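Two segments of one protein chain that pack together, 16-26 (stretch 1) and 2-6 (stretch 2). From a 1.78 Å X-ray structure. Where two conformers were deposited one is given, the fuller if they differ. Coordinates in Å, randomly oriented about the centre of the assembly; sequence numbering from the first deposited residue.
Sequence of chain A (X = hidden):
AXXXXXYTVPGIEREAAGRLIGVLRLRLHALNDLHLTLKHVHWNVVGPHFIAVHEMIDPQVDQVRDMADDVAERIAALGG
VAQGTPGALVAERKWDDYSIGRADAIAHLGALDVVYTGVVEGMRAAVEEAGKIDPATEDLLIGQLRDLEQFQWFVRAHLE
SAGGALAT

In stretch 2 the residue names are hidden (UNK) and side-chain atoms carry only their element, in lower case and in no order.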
ATOM      1  N   ALA A  16     -10.357 -42.001 -16.169  1.00 13.13           N
ATOM      2  CA  ALA A  16     -10.677 -40.733 -16.915  1.00 11.51           C
ATOM      3  C   ALA A  16      -9.672 -39.655 -16.371  1.00 10.90           C
ATOM      4  O   ALA A  16      -9.074 -38.846 -17.171  1.00 11.31           O
ATOM      5  CB  ALA A  16     -12.101 -40.235 -16.698  1.00 13.28           C
ATOM      6  N   ALA A  17      -9.484 -39.633 -15.028  1.00 11.00           N
ATOM      7  CA  ALA A  17      -8.468 -38.620 -14.502  1.00 11.97           C
ATOM      8  C   ALA A  17      -7.091 -38.893 -15.121  1.00 12.04           C
ATOM      9  O   ALA A  17      -6.365 -37.901 -15.414  1.00 10.31           O
ATOM     10  CB  ALA A  17      -8.365 -38.763 -12.957  1.00 11.82           C
ATOM     11  N   GLY A  18      -6.634 -40.149 -15.333  1.00 10.49           N
ATOM     12  CA  GLY A  18      -5.323 -40.376 -15.934  1.00 10.79           C
ATOM     13  C   GLY A  18      -5.267 -39.737 -17.326  1.00 10.58           C
ATOM     14  O   GLY A  18      -4.214 -39.227 -17.726  1.00 11.67           O
ATOM     15  N   ARG A  19      -6.348 -39.883 -18.127  1.00 11.11           N
ATOM     16  CA  ARG A  19      -6.208 -39.284 -19.448  0.50 10.46           C
ATOM     17  C   ARG A  19      -6.238 -37.718 -19.313  1.00 10.54           C
ATOM     18  O   ARG A  19      -5.486 -37.108 -20.054  1.00 11.63           O
ATOM     19  CB  ARG A  19      -7.318 -39.714 -20.407  0.50 10.94           C
ATOM     20  CG  ARG A  19      -7.164 -41.194 -20.765  0.50 10.44           C
ATOM     21  CD  ARG A  19      -8.422 -41.609 -21.594  0.50 13.43           C
ATOM     22  NE  ARG A  19      -9.674 -41.821 -20.864  0.50  9.44           N
ATOM     23  CZ  ARG A  19     -10.810 -41.057 -20.891  0.50  9.23           C
ATOM     24  NH1 ARG A  19     -10.927 -39.870 -21.583  0.50 10.56           N
ATOM     25  NH2 ARG A  19     -11.866 -41.487 -20.156  0.50  9.45           N
ATOM     26  N   LEU A  20      -6.966 -37.196 -18.369  1.00 10.01           N
ATOM     27  CA  LEU A  20      -6.929 -35.648 -18.165  1.00  9.56           C
ATOM     28  C   LEU A  20      -5.511 -35.252 -17.684  1.00  9.99           C
ATOM     29  O   LEU A  20      -5.030 -34.204 -18.135  1.00  9.59           O
ATOM     30  CB  LEU A  20      -8.056 -35.293 -17.134  1.00 10.21           C
ATOM     31  CG  LEU A  20      -8.167 -33.745 -16.996  1.00 11.48           C
ATOM     32  CD1 LEU A  20      -8.358 -33.013 -18.364  1.00 12.18           C
ATOM     33  CD2 LEU A  20      -9.402 -33.519 -16.116  1.00 10.95           C
ATOM     34  N   ILE A  21      -4.917 -36.037 -16.781  1.00 10.20           N
ATOM     35  CA  ILE A  21      -3.521 -35.747 -16.352  1.00 10.14           C
ATOM     36  C   ILE A  21      -2.613 -35.691 -17.585  1.00 11.54           C
ATOM     37  O   ILE A  21      -1.732 -34.857 -17.715  1.00 10.66           O
ATOM     38  CB  ILE A  21      -3.063 -36.807 -15.315  1.00  9.12           C
ATOM     39  CG1 ILE A  21      -3.791 -36.564 -13.973  1.00 10.69           C
ATOM     40  CG2 ILE A  21      -1.470 -36.770 -15.177  1.00  8.81           C
ATOM     41  CD1 ILE A  21      -3.760 -37.825 -13.077  1.00 10.61           C
ATOM     42  N   GLY A  22      -2.738 -36.685 -18.504  1.00 10.96           N
ATOM     43  CA  GLY A  22      -1.881 -36.654 -19.729  1.00 10.09           C
ATOM     44  C   GLY A  22      -2.110 -35.396 -20.566  1.00  9.83           C
ATOM     45  O   GLY A  22      -1.118 -34.848 -21.082  1.00 11.08           O
ATOM     46  N   VAL A  23      -3.366 -34.975 -20.721  1.00  8.76           N
ATOM     47  CA  VAL A  23      -3.674 -33.734 -21.480  1.00  9.64           C
ATOM     48  C   VAL A  23      -2.972 -32.547 -20.756  1.00  9.01           C
ATOM     49  O   VAL A  23      -2.306 -31.730 -21.417  1.00 10.02           O
ATOM     50  CB  VAL A  23      -5.194 -33.489 -21.510  1.00 11.16           C
ATOM     51  CG1 VAL A  23      -5.605 -32.090 -22.034  1.00 11.50           C
ATOM     52  CG2 VAL A  23      -5.738 -34.609 -22.440  1.00 11.98           C
ATOM     53  N   LEU A  24      -3.174 -32.528 -19.438  1.00  9.00           N
ATOM     54  CA  LEU A  24      -2.626 -31.300 -18.732  1.00  9.02           C
ATOM     55  C   LEU A  24      -1.085 -31.366 -18.653  1.00  8.46           C
ATOM     56  O   LEU A  24      -0.450 -30.249 -18.692  1.00  8.40           O
ATOM     57  CB  LEU A  24      -3.133 -31.291 -17.298  1.00  8.35           C
ATOM     58  CG  LEU A  24      -4.683 -31.036 -17.202  1.00  9.30           C
ATOM     59  CD1 LEU A  24      -5.042 -31.057 -15.706  1.00 11.43           C
ATOM     60  CD2 LEU A  24      -5.051 -29.611 -17.716  1.00  9.72           C
ATOM     61  N   ARG A  25      -0.465 -32.545 -18.593  1.00  8.26           N
ATOM     62  CA  ARG A  25       1.005 -32.627 -18.552  1.00  8.97           C
ATOM     63  C   ARG A  25       1.603 -31.968 -19.793  1.00  9.61           C
ATOM     64  O   ARG A  25       2.619 -31.227 -19.722  1.00 10.20           O
ATOM     65  CB  ARG A  25       1.348 -34.173 -18.537  1.00  9.42           C
ATOM     66  CG  ARG A  25       2.843 -34.431 -18.387  1.00 11.08           C
ATOM     67  CD  ARG A  25       3.011 -35.982 -18.443  1.00 15.50           C
ATOM     68  NE  ARG A  25       4.438 -36.310 -18.451  1.00 17.37           N
ATOM     69  CZ  ARG A  25       5.054 -36.769 -17.380  1.00 22.87           C
ATOM     70  NH1 ARG A  25       4.394 -36.947 -16.208  1.00 25.80           N
ATOM     71  NH2 ARG A  25       6.396 -37.026 -17.461  1.00 27.74           N
ATOM     72  N   LEU A  26       0.979 -32.219 -20.993  1.00  9.02           N
ATOM     73  CA  LEU A  26       1.525 -31.549 -22.212  1.00 10.19           C
ATOM     74  C   LEU A  26       1.174 -30.053 -22.213  1.00  9.70           C
ATOM     75  O   LEU A  26       2.031 -29.266 -22.692  1.00 10.10           O
ATOM     76  CB  LEU A  26       0.887 -32.263 -23.466  1.00 10.57           C
ATOM     77  CG  LEU A  26       1.493 -31.715 -24.790  1.00 13.20           C
ATOM     78  CD1 LEU A  26       2.999 -32.049 -24.841  1.00 13.69           C
ATOM     79  CD2 LEU A  26       0.667 -32.476 -25.907  1.00 15.81           C
ATOM     80  N   UNK A   2       0.515 -45.111 -19.368  1.00 42.04           N
ATOM     81  CA  UNK A   2      -0.629 -45.165 -18.396  1.00 33.91           C
ATOM     82  C   UNK A   2      -0.402 -44.211 -17.162  1.00 30.19           C
ATOM     83  O   UNK A   2       0.447 -44.415 -16.278  1.00 27.51           O
ATOM     84  o   UNK A   2      -2.085 -47.845 -16.376  1.00 53.14           O
ATOM     85  c   UNK A   2      -0.817 -46.591 -17.930  1.00 36.31           C
ATOM     86  c   UNK A   2      -1.969 -46.764 -16.973  1.00 46.13           C
ATOM     87  o   UNK A   2      -2.765 -45.867 -16.791  1.00 34.35           O
ATOM     88  N   UNK A   3      -1.210 -43.170 -17.096  1.00 21.22           N
ATOM     89  CA  UNK A   3      -1.060 -42.213 -15.955  1.00 17.94           C
ATOM     90  C   UNK A   3      -2.273 -42.326 -15.025  1.00 16.83           C
ATOM     91  O   UNK A   3      -2.543 -41.396 -14.228  1.00 15.45           O
ATOM     92  c   UNK A   3      -1.078 -40.773 -16.604  1.00 16.20           C
ATOM     93  c   UNK A   3       1.455 -40.743 -16.715  1.00 22.52           C
ATOM     94  c   UNK A   3       0.165 -40.538 -17.465  1.00 16.32           C
ATOM     95  c   UNK A   3       0.119 -39.128 -18.092  1.00 21.19           C
ATOM     96  N   UNK A   4      -2.983 -43.464 -14.994  1.00 14.27           N
ATOM     97  CA  UNK A   4      -4.105 -43.572 -14.065  1.00 13.25           C
ATOM     98  C   UNK A   4      -3.553 -43.444 -12.619  1.00 12.79           C
ATOM     99  O   UNK A   4      -2.647 -44.157 -12.191  1.00 14.66           O
ATOM    100  c   UNK A   4      -5.916 -45.213 -13.188  1.00 15.20           C
ATOM    101  c   UNK A   4      -4.680 -45.056 -14.139  1.00 17.09           C
ATOM    102  o   UNK A   4      -5.120 -45.250 -15.495  1.00 19.07           O
ATOM    103  N   UNK A   5      -4.175 -42.526 -11.831  1.00 12.09           N
ATOM    104  CA  UNK A   5      -3.657 -42.291 -10.503  1.00 13.17           C
ATOM    105  C   UNK A   5      -4.287 -43.274  -9.488  1.00 13.11           C
ATOM    106  O   UNK A   5      -5.302 -43.969  -9.787  1.00 14.30           O
ATOM    107  c   UNK A   5      -4.159 -40.850 -10.180  1.00 11.32           C
ATOM    108  c   UNK A   5      -5.469 -40.716 -10.971  1.00 11.20           C
ATOM    109  c   UNK A   5      -5.117 -41.493 -12.298  1.00 11.48           C
ATOM    110  N   UNK A   6      -3.740 -43.249  -8.258  1.00 13.95           N
ATOM    111  CA  UNK A   6      -4.333 -44.024  -7.154  1.00 16.61           C
ATOM    112  C   UNK A   6      -5.495 -43.355  -6.452  1.00 18.74           C
ATOM    113  O   UNK A   6      -6.326 -44.051  -5.838  1.00 19.99           O
ATOM    114  c   UNK A   6      -2.191 -45.260  -6.847  1.00 24.22           C
ATOM    115  c   UNK A   6      -1.128 -45.663  -5.841  1.00 29.70           C
ATOM    116  c   UNK A   6      -3.229 -44.411  -6.122  1.00 18.09           C
ATOM    117  c   UNK A   6      -0.124 -46.519  -6.631  1.00 32.92           C
ATOM    118  n   UNK A   6       1.206 -46.409  -5.977  1.00 32.90           N
TER

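Position 2 carries two side-chain carbons, the second bearing two oxygens, a short carboxylate. Its CA-to-CB bond points away from the helix, and although the end of the side chain comes nearer, one carboxylate oxygen is still 6.1 Å from CA of G18, and the side chain makes no contact. The oxygens lie one bond beyond the second carbon, so the residue is an acid of the shorter kind, and it is D2.

Position 3 has four side-chain carbons and no heteroatom, with the fork at the second carbon rather than at CB. The CA-to-CB bond points toward the helix, and one terminal methyl lies against the backbone of G22, 3.6 Å from its CA. The same methyl is 4.1 Å from CG2 of I21 and 4.3 Å from CD of R25. This is L3, in the m,t rotamer, and the methyl in question is CD1.

At position 4, CB carries one oxygen and one carbon. The CA-to-CB bond points away from the helix, so the backbone makes the approach: CA of position 4 stands 3.9 Å from CA of G18. Branching at CB into a hydroxyl and a methyl identifies T4. Its side chain turns back within its own segment, where OG1 donates a hydrogen bond to OD1 of D2 (2.8 Å), and the T4 backbone N donates another to the same OD1 (3.0 Å).

Position 5 has three carbons that close a ring onto the backbone N. One ring carbon is 3.6 Å from N of G18; another lies 4.0 Å from CB of A17 and 4.0 Å from CD1 of I21. Such a ring can only be proline, P5; the first of these atoms is CD and the second CG.

Position 6 shows four carbons in a row ending in a nitrogen, an extended chain that stays out of reach, its CB, the nearest side-chain atom, being 9.6 Å from CD1 of I21. It is K6, whose NZ is hydrogen-bonded elsewhere in the structure.

The contact is small, burying 271 Å² in total, and no hydrogen bond crosses it. Its centre is G18: an ideal CB there would lie 2.7 Å from CA of T4 and 3.0 Å from C of L3, both clashes, so the absence of a side chain lets the segment come this close. The approach also brings O of L3 to 3.4 Å from CA of G18 in a CA-H...O contact. Around this backbone crossing, L3 packs against I21, G22 and R25, while P5 rests on A17 and I21, making apolar packing the main component of the interface.

Stretch 2 (2-6) DLTPK
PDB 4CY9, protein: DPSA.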